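Local coordinates for protein fructose-2,6-bisphosphatase TIGAR B (PDB 3E9E) that probably hydrolyses fructose-2,6-bisphosphate and fructose-1,6-bisphosphate, acting as a histidine phosphatase that holds back glycolysis and diverts sugar into the pentose phosphate pathway, at residues A[52-57]-A[79-84]. The protein carries 1 engineered substitution. Sequence-based numbering, arbitrary orientation.
Sequences TNVFVS and TEMILD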
loop_
_atom_site.group_PDB
_atom_site.type_symbol
_atom_site.label_atom_id
_atom_site.label_comp_id
_atom_site.label_asym_id
_atom_site.label_seq_id
_atom_site.Cartn_x
_atom_site.Cartn_y
_atom_site.Cartn_z
ATOM N N THR A 52 6.473 14.349 -0.647
ATOM C CA THR A 52 7.836 14.648 -0.221
ATOM C C THR A 52 8.699 13.389 -0.273
ATOM O O THR A 52 9.908 13.470 -0.355
ATOM C CB THR A 52 7.864 15.220 1.231
ATOM O OG1 THR A 52 7.184 14.322 2.126
ATOM C CG2 THR A 52 7.197 16.595 1.315
ATOM N N ASN A 53 8.070 12.213 -0.210
ATOM C CA ASN A 53 8.802 10.945 -0.191
ATOM C C ASN A 53 7.963 9.895 -0.922
ATOM O O ASN A 53 6.728 9.858 -0.778
ATOM C CB ASN A 53 9.083 10.478 1.246
ATOM C CG ASN A 53 9.867 11.501 2.060
ATOM O OD1 ASN A 53 9.301 12.470 2.557
ATOM N ND2 ASN A 53 11.177 11.293 2.193
ATOM N N VAL A 54 8.638 9.063 -1.712
ATOM C CA VAL A 54 7.977 8.020 -2.507
ATOM C C VAL A 54 8.712 6.684 -2.341
ATOM O O VAL A 54 9.925 6.600 -2.614
ATOM C CB VAL A 54 7.921 8.384 -4.006
ATOM C CG1 VAL A 54 7.392 7.205 -4.822
ATOM C CG2 VAL A 54 7.077 9.695 -4.252
ATOM N N PHE A 55 7.959 5.668 -1.922
ATOM C CA PHE A 55 8.452 4.298 -1.664
ATOM C C PHE A 55 7.646 3.302 -2.486
ATOM O O PHE A 55 6.394 3.312 -2.441
ATOM C CB PHE A 55 8.337 3.961 -0.171
ATOM C CG PHE A 55 8.977 4.993 0.714
ATOM C CD1 PHE A 55 10.337 4.966 0.950
ATOM C CD2 PHE A 55 8.215 6.029 1.256
ATOM C CE1 PHE A 55 10.940 5.958 1.740
ATOM C CE2 PHE A 55 8.782 6.998 2.038
ATOM C CZ PHE A 55 10.156 6.973 2.292
ATOM N N VAL A 56 8.362 2.442 -3.224
ATOM C CA VAL A 56 7.735 1.580 -4.223
ATOM C C VAL A 56 8.300 0.159 -4.201
ATOM O O VAL A 56 9.517 -0.032 -4.080
ATOM C CB VAL A 56 7.912 2.145 -5.664
ATOM C CG1 VAL A 56 7.057 1.368 -6.642
ATOM C CG2 VAL A 56 7.498 3.619 -5.727
ATOM N N SER A 57 7.408 -0.829 -4.317
ATOM C CA SER A 57 7.803 -2.205 -4.594
ATOM C C SER A 57 8.717 -2.227 -5.818
ATOM O O SER A 57 8.502 -1.473 -6.775
ATOM C CB SER A 57 6.562 -3.038 -4.871
ATOM O OG SER A 57 6.881 -4.271 -5.506
ATOM N N THR A 79 11.089 14.535 -6.455
ATOM C CA THR A 79 11.080 13.497 -5.435
ATOM C C THR A 79 11.671 12.205 -5.982
ATOM O O THR A 79 11.228 11.691 -7.014
ATOM C CB THR A 79 9.665 13.275 -4.820
ATOM O OG1 THR A 79 9.187 14.499 -4.244
ATOM C CG2 THR A 79 9.724 12.264 -3.730
ATOM N N GLU A 80 12.693 11.703 -5.296
ATOM C CA GLU A 80 13.292 10.423 -5.646
ATOM C C GLU A 80 12.353 9.274 -5.305
ATOM O O GLU A 80 11.807 9.201 -4.206
ATOM C CB GLU A 80 14.643 10.200 -4.953
ATOM C CG GLU A 80 15.365 8.946 -5.491
ATOM C CD GLU A 80 16.525 8.432 -4.626
ATOM O OE1 GLU A 80 17.051 9.183 -3.774
ATOM O OE2 GLU A 80 16.911 7.248 -4.817
ATOM N N MET A 81 12.150 8.394 -6.273
ATOM C CA MET A 81 11.359 7.202 -6.059
ATOM C C MET A 81 12.265 6.144 -5.438
ATOM O O MET A 81 13.118 5.598 -6.116
ATOM C CB MET A 81 10.793 6.717 -7.395
ATOM C CG MET A 81 10.138 5.358 -7.341
ATOM S SD MET A 81 9.566 4.806 -8.961
ATOM C CE MET A 81 8.711 6.241 -9.554
ATOM N N ILE A 82 12.103 5.886 -4.147
ATOM C CA ILE A 82 12.856 4.822 -3.467
ATOM C C ILE A 82 12.238 3.454 -3.750
ATOM O O ILE A 82 11.052 3.246 -3.455
ATOM C CB ILE A 82 12.877 5.058 -1.937
ATOM C CG1 ILE A 82 13.399 6.464 -1.605
ATOM C CG2 ILE A 82 13.674 3.937 -1.210
ATOM C CD1 ILE A 82 14.821 6.741 -2.109
ATOM N N LEU A 83 13.024 2.533 -4.327
ATOM C CA LEU A 83 12.607 1.128 -4.507
ATOM C C LEU A 83 12.857 0.347 -3.223
ATOM O O LEU A 83 13.954 0.403 -2.685
ATOM C CB LEU A 83 13.337 0.460 -5.688
ATOM C CG LEU A 83 13.163 1.006 -7.117
ATOM C CD1 LEU A 83 13.687 0.001 -8.135
ATOM C CD2 LEU A 83 11.720 1.341 -7.424
ATOM N N ASP A 84 11.834 -0.330 -2.699
ATOM C CA ASP A 84 11.981 -1.063 -1.448
ATOM C C ASP A 84 11.429 -2.483 -1.578
ATOM O O ASP A 84 10.220 -2.686 -1.608
ATOM C CB ASP A 84 11.333 -0.297 -0.267
ATOM C CG ASP A 84 11.734 -0.869 1.091
ATOM O OD1 ASP A 84 12.150 -2.043 1.145
ATOM O OD2 ASP A 84 11.638 -0.160 2.115
HETATM O O HOH W 1 11.557 9.756 -1.729
#
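Phe55 and Val56 pair in parallel with Ile82 and Leu83 at one border of the histidine phosphatase sheet, where strands 53-56 and 81-83 are the two strands of a beta-alpha-beta unit crossing over through helix 60-71. On the face turned to that helix, CG of Met81 is the bump: it enters the notch between the two valines, 3.5 Å from CG2 of Val56 and 4.2 Å from CG1 of Val54. With CG anti to the backbone N (chi1 171°), the methionine chain lies across the valine branches, and helix residues Glu67 and Leu70 also touch it. Farther back, the CG2 methyl of Thr79 abuts CG2 of Val54 at 3.7 Å, while its hydroxyl bonds to Phe51 O. On the other face Phe55 and Ile82 run alongside each other in the same direction; the ring's CD1 rests 3.8 Å from CB of Ile82, and the Phe55 side chain also meets Arg142 of helix 125-147. Between the strands, Val54 O accepts from Ile82 N, and Ile82 O from Val56 N. Nearer the N-terminal ends, a water accepts from Val54 N and donates to Glu80 O. Just past the strand, Ser57 OG bonds to NE2 of His183, the inferred transition-state stabiliser, which brings the C-terminal end of strand 53-56 to the active site. The straightest bond across the strands ends the pairing there: Asp84 N to Val56 O, 2.7 Å, with 169° at the hydrogen.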